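Local coordinates for malonyl CoA:acyl carrier protein malonyltransferase (Streptomyces coelicolor, PDB 1NM2), which probably transfers the malonyl group from malonyl-CoA to holo acyl carrier protein, a step of fatty acid biosynthesis, at residues 160-165 against 200-205; 231-236 against 252-257. One frame throughout, in Å; residues are numbered along the deposited sequence.

Interaction 1: residues 160-165 against 200-205. With ACY (acetic acid), chain D.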
loop_
_atom_site.group_PDB
_atom_site.type_symbol
_atom_site.label_atom_id
_atom_site.label_comp_id
_atom_site.label_asym_id
_atom_site.label_seq_id
_atom_site.Cartn_x
_atom_site.Cartn_y
_atom_site.Cartn_z
ATOM N N PRO A 160 11.975 -0.431 -12.423
ATOM C CA PRO A 160 12.063 -0.209 -10.977
ATOM C C PRO A 160 10.645 -0.022 -10.437
ATOM O O PRO A 160 10.195 1.106 -10.215
ATOM C CB PRO A 160 12.907 1.057 -10.882
ATOM C CG PRO A 160 12.455 1.829 -12.089
ATOM C CD PRO A 160 12.405 0.765 -13.170
ATOM N N ALA A 161 9.951 -1.140 -10.245
ATOM C CA ALA A 161 8.569 -1.161 -9.764
ATOM C C ALA A 161 8.343 -0.472 -8.421
ATOM O O ALA A 161 7.287 0.120 -8.186
ATOM C CB ALA A 161 8.077 -2.603 -9.699
ATOM N N ASN A 162 9.328 -0.563 -7.535
ATOM C CA ASN A 162 9.241 0.062 -6.223
ATOM C C ASN A 162 10.491 0.884 -5.947
ATOM O O ASN A 162 11.605 0.366 -6.025
ATOM C CB ASN A 162 9.155 -0.983 -5.100
ATOM C CG ASN A 162 7.738 -1.441 -4.792
ATOM O OD1 ASN A 162 7.501 -2.003 -3.727
ATOM N ND2 ASN A 162 6.806 -1.231 -5.708
ATOM N N VAL A 163 10.303 2.162 -5.643
ATOM C CA VAL A 163 11.408 3.042 -5.257
ATOM C C VAL A 163 10.883 3.502 -3.902
ATOM O O VAL A 163 10.134 4.475 -3.802
ATOM C CB VAL A 163 11.575 4.234 -6.210
ATOM C CG1 VAL A 163 12.764 5.087 -5.770
ATOM C CG2 VAL A 163 11.811 3.724 -7.629
ATOM N N ASN A 164 11.266 2.771 -2.862
ATOM C CA ASN A 164 10.771 3.027 -1.516
ATOM C C ASN A 164 11.521 3.951 -0.579
ATOM O O ASN A 164 11.107 4.121 0.566
ATOM C CB ASN A 164 10.542 1.690 -0.818
ATOM C CG ASN A 164 9.577 0.811 -1.576
ATOM O OD1 ASN A 164 8.617 1.304 -2.170
ATOM N ND2 ASN A 164 9.814 -0.492 -1.557
ATOM N N GLY A 165 12.605 4.553 -1.049
ATOM C CA GLY A 165 13.358 5.452 -0.195
ATOM C C GLY A 165 14.391 4.708 0.624
ATOM O O GLY A 165 14.396 3.476 0.655
ATOM N N ALA A 200 4.755 -9.301 -11.997
ATOM C CA ALA A 200 5.425 -8.016 -12.102
ATOM C C ALA A 200 4.445 -6.865 -11.915
ATOM O O ALA A 200 4.101 -6.170 -12.871
ATOM C CB ALA A 200 6.118 -7.905 -13.461
ATOM N N PHE A 201 3.989 -6.670 -10.680
ATOM C CA PHE A 201 3.065 -5.582 -10.386
ATOM C C PHE A 201 3.817 -4.287 -10.643
ATOM O O PHE A 201 5.046 -4.263 -10.589
ATOM C CB PHE A 201 2.625 -5.636 -8.919
ATOM C CG PHE A 201 1.919 -6.907 -8.540
ATOM C CD1 PHE A 201 1.961 -7.372 -7.229
ATOM C CD2 PHE A 201 1.195 -7.631 -9.482
ATOM C CE1 PHE A 201 1.292 -8.543 -6.860
ATOM C CE2 PHE A 201 0.524 -8.800 -9.125
ATOM C CZ PHE A 201 0.574 -9.256 -7.809
ATOM N N HIS A 202 3.076 -3.225 -10.938
ATOM C CA HIS A 202 3.646 -1.913 -11.201
ATOM C C HIS A 202 4.566 -1.833 -12.414
ATOM O O HIS A 202 5.559 -1.106 -12.410
ATOM C CB HIS A 202 4.338 -1.406 -9.938
ATOM C CG HIS A 202 3.399 -1.263 -8.781
ATOM N ND1 HIS A 202 2.404 -0.311 -8.751
ATOM C CD2 HIS A 202 3.223 -2.026 -7.675
ATOM C CE1 HIS A 202 1.650 -0.496 -7.682
ATOM N NE2 HIS A 202 2.125 -1.532 -7.013
ATOM N N THR A 203 4.200 -2.578 -13.454
ATOM C CA THR A 203 4.923 -2.599 -14.725
ATOM C C THR A 203 3.867 -2.749 -15.820
ATOM O O THR A 203 2.687 -2.998 -15.532
ATOM C CB THR A 203 5.889 -3.801 -14.847
ATOM O OG1 THR A 203 5.128 -5.000 -15.050
ATOM C CG2 THR A 203 6.748 -3.935 -13.602
ATOM N N ARG A 204 4.293 -2.606 -17.072
ATOM C CA ARG A 204 3.393 -2.724 -18.213
ATOM C C ARG A 204 2.728 -4.096 -18.256
ATOM O O ARG A 204 1.729 -4.293 -18.956
ATOM C CB ARG A 204 4.160 -2.506 -19.519
ATOM C CG ARG A 204 5.150 -3.617 -19.841
ATOM C CD ARG A 204 5.661 -3.509 -21.273
ATOM N NE ARG A 204 6.467 -4.667 -21.649
ATOM C CZ ARG A 204 7.623 -4.988 -21.076
ATOM N NH1 ARG A 204 8.114 -4.235 -20.098
ATOM N NH2 ARG A 204 8.287 -6.068 -21.475
ATOM N N HIS A 205 3.292 -5.055 -17.530
ATOM C CA HIS A 205 2.703 -6.384 -17.510
ATOM C C HIS A 205 1.319 -6.357 -16.864
ATOM O O HIS A 205 0.567 -7.320 -16.971
ATOM C CB HIS A 205 3.621 -7.374 -16.782
ATOM C CG HIS A 205 4.784 -7.828 -17.609
ATOM N ND1 HIS A 205 6.078 -7.411 -17.373
ATOM C CD2 HIS A 205 4.841 -8.629 -18.699
ATOM C CE1 HIS A 205 6.879 -7.934 -18.284
ATOM N NE2 HIS A 205 6.153 -8.676 -19.101
HETATM C C ACY D . 0.638 -4.302 -5.157
HETATM O O ACY D . 0.226 -5.410 -4.614
HETATM O OXT ACY D . -0.072 -3.425 -5.756
HETATM C CH3 ACY D . 2.136 -4.079 -5.028
#
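The imidazole of His-202 is approached obliquely by Ala-161 O and by side-chain ND2 of Asn-162, while the methyl of a bound acetate lies at its edge, in the ring plane, with CH3 3.5 Å from His-202 CD2. Acetate OXT comes in obliquely and takes a weak hydrogen bond from His-202 NE2 (3.2 Å). The Phe-201 ring meets the same acetate at a slant, CD1 of Phe-201 standing 3.7 Å from acetate O. Asn-162 and His-202 cross at an angle, amide and ring planes 50° apart, with ND2 of Asn-162 4.2 Å from CD2 of His-202. CG of Asn-162 lies beside the backbone N (chi1 -87°); ND2 gives Ala-161 O a nearly straight bond of 2.9 Å from above the carbonyl plane. Ala-161 and Asn-162 form a classic beta bulge opposite Val-170, in strand 159-165 of the mixed sheet. At the base of the side chain, CB of Ala-161 packs 3.9 Å from CB of His-202 and 3.6 Å from Phe-201 O. NE2 of His-202 is also hydrogen-bonded to Ser-98 OG, consistent with the Ser-His pair of acyltransferases, and ND1 to Asn-254 O. An alanine in place of His-202 would probably leave Ser-98 OG and Asn-254 O without this partner and the acetate without its neighbour at the ring edge. In the following turn, Thr-203 OG1 accepts from His-205 N, an ST turn.

Interaction 2: residues 231-236 against 252-257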
loop_
_atom_site.group_PDB
_atom_site.type_symbol
_atom_site.label_atom_id
_atom_site.label_comp_id
_atom_site.label_asym_id
_atom_site.label_seq_id
_atom_site.Cartn_x
_atom_site.Cartn_y
_atom_site.Cartn_z
ATOM N N SER A 231 0.210 11.243 -3.713
ATOM C CA SER A 231 0.203 10.117 -4.652
ATOM C C SER A 231 1.521 9.394 -4.960
ATOM O O SER A 231 2.574 10.019 -5.122
ATOM C CB SER A 231 -0.438 10.583 -5.969
ATOM O OG SER A 231 -0.253 9.648 -7.019
ATOM N N ASN A 232 1.426 8.065 -5.068
ATOM C CA ASN A 232 2.555 7.175 -5.369
ATOM C C ASN A 232 3.224 7.429 -6.715
ATOM O O ASN A 232 4.408 7.150 -6.891
ATOM C CB ASN A 232 2.095 5.715 -5.383
ATOM C CG ASN A 232 1.941 5.127 -4.007
ATOM O OD1 ASN A 232 1.621 3.952 -3.871
ATOM N ND2 ASN A 232 2.169 5.934 -2.975
ATOM N N LYS A 233 2.449 7.910 -7.678
ATOM C CA LYS A 233 2.965 8.158 -9.021
ATOM C C LYS A 233 4.189 9.061 -9.067
ATOM O O LYS A 233 5.196 8.730 -9.688
ATOM C CB LYS A 233 1.859 8.767 -9.896
ATOM C CG LYS A 233 2.337 9.381 -11.209
ATOM C CD LYS A 233 1.965 8.524 -12.399
ATOM C CE LYS A 233 2.074 9.304 -13.708
ATOM N NZ LYS A 233 3.442 9.837 -13.944
ATOM N N ASP A 234 4.095 10.200 -8.399
ATOM C CA ASP A 234 5.164 11.181 -8.420
ATOM C C ASP A 234 5.312 11.927 -7.094
ATOM O O ASP A 234 5.971 12.960 -7.034
ATOM C CB ASP A 234 4.862 12.177 -9.531
ATOM C CG ASP A 234 3.472 12.769 -9.403
ATOM O OD1 ASP A 234 3.006 13.408 -10.365
ATOM O OD2 ASP A 234 2.843 12.594 -8.334
ATOM N N GLY A 235 4.682 11.412 -6.042
ATOM C CA GLY A 235 4.770 12.055 -4.742
ATOM C C GLY A 235 4.079 13.408 -4.646
ATOM O O GLY A 235 4.313 14.163 -3.700
ATOM N N ARG A 236 3.219 13.727 -5.606
ATOM C CA ARG A 236 2.526 15.011 -5.574
ATOM C C ARG A 236 1.174 14.959 -4.868
ATOM O O ARG A 236 0.551 13.903 -4.751
ATOM C CB ARG A 236 2.321 15.546 -6.994
ATOM C CG ARG A 236 3.607 15.911 -7.720
ATOM C CD ARG A 236 3.309 16.544 -9.068
ATOM N NE ARG A 236 4.533 16.874 -9.797
ATOM C CZ ARG A 236 4.559 17.497 -10.971
ATOM N NH1 ARG A 236 3.423 17.864 -11.555
ATOM N NH2 ARG A 236 5.719 17.755 -11.562
ATOM N N VAL A 252 -1.481 0.543 -10.956
ATOM C CA VAL A 252 -1.230 -0.896 -10.950
ATOM C C VAL A 252 -0.144 -1.232 -11.970
ATOM O O VAL A 252 0.503 -2.281 -11.876
ATOM C CB VAL A 252 -2.506 -1.721 -11.279
ATOM C CG1 VAL A 252 -3.623 -1.375 -10.293
ATOM C CG2 VAL A 252 -2.940 -1.475 -12.711
ATOM N N ALA A 253 0.065 -0.335 -12.934
ATOM C CA ALA A 253 1.076 -0.557 -13.970
ATOM C C ALA A 253 2.213 0.468 -13.977
ATOM O O ALA A 253 3.046 0.483 -14.893
ATOM C CB ALA A 253 0.407 -0.598 -15.341
ATOM N N ASN A 254 2.250 1.324 -12.962
ATOM C CA ASN A 254 3.286 2.348 -12.855
ATOM C C ASN A 254 4.104 2.136 -11.579
ATOM O O ASN A 254 3.585 1.659 -10.573
ATOM C CB ASN A 254 2.652 3.748 -12.802
ATOM C CG ASN A 254 2.300 4.302 -14.177
ATOM O OD1 ASN A 254 1.527 5.256 -14.284
ATOM N ND2 ASN A 254 2.879 3.732 -15.225
ATOM N N PRO A 255 5.397 2.497 -11.606
ATOM C CA PRO A 255 6.273 2.343 -10.434
ATOM C C PRO A 255 5.730 3.071 -9.195
ATOM O O PRO A 255 5.066 4.103 -9.313
ATOM C CB PRO A 255 7.587 2.961 -10.907
ATOM C CG PRO A 255 7.587 2.666 -12.387
ATOM C CD PRO A 255 6.157 2.995 -12.770
ATOM N N VAL A 256 6.019 2.531 -8.014
ATOM C CA VAL A 256 5.592 3.146 -6.760
ATOM C C VAL A 256 6.731 4.041 -6.267
ATOM O O VAL A 256 7.771 3.549 -5.828
ATOM C CB VAL A 256 5.296 2.085 -5.667
ATOM C CG1 VAL A 256 5.043 2.770 -4.332
ATOM C CG2 VAL A 256 4.078 1.238 -6.059
ATOM N N ARG A 257 6.542 5.354 -6.348
ATOM C CA ARG A 257 7.574 6.275 -5.897
ATOM C C ARG A 257 7.325 6.704 -4.461
ATOM O O ARG A 257 7.001 7.864 -4.194
ATOM C CB ARG A 257 7.637 7.505 -6.809
ATOM C CG ARG A 257 8.122 7.182 -8.222
ATOM C CD ARG A 257 9.470 6.468 -8.182
ATOM N NE ARG A 257 10.513 7.306 -7.597
ATOM C CZ ARG A 257 11.070 8.347 -8.211
ATOM N NH1 ARG A 257 12.013 9.058 -7.599
ATOM N NH2 ARG A 257 10.699 8.669 -9.443
HETATM O O HOH W 1 5.599 6.345 -11.106
#
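Asn-232 and Arg-257 are joined by the one direct hydrogen bond of the contact, Arg-257 N to Asn-232 O, 2.8 Å long with an N-H...O angle of 150°. Around this bond the root of the Arg-257 side chain presses on two carbonyls: CB of Arg-257 lies 3.2 Å from Asn-232 O, and its CG lies 3.6 Å from Lys-233 O. On the buried flank the side chains of Asn-232 and Val-256 run side by side and point the same way, Val-256 CG1 resting 3.6 Å from Asn-232 OD1. The methyl is placed there by chi1 of 172°, which turns CG1 anti to the backbone N. The contact loosens toward Lys-233 and Asn-254. Lys-233 is exposed, and its bent chain crosses Asn-254, its CD 3.8 Å from OD1 of Asn-254 and CE a little farther. Between them and the tight part a water bridges the two segments, donating to Lys-233 O at 2.8 Å and to Pro-255 O at 2.9 Å. Arg-257, the N-cap residue of helix 258-267, curls its side chain away through bends at chi2 and chi3 to a salt bridge with Asp-259. The contact thus ties the loop after strand 228-229 to the short strand leading into that helix. Asn-232 OD1 accepts from Ser-98 N while ND2 donates to Gly-96 O; these two bonds of opposite sense fix which end of the amide is oxygen and which nitrogen, and tie this loop to the backbone of the probable nucleophile elbow.

Overall arrangement
The centres of interactions 1 and 2 lie 9 Å apart, on the same side of the chain's centre, and strands 159-165 and 256-257 run as parallel neighbours in the mixed sheet. Val-256 joins the two contacts: its N probably donates to Ala-161 O (2.7 Å) and its O probably accepts from Val-163 N (2.9 Å). Packing adds to this, with Thr-203 O 3.3 Å from Ala-253 CB. Both contacts converge on Ser-98 of the likely nucleophile elbow, interaction 1 at the hydroxyl and interaction 2 at the backbone nitrogen. The acetate, also bonded by Ser-98 and Arg-123, mimics a malonyl group and marks the active site, about 6 Å, nearest atoms, from the Val-256 side chain.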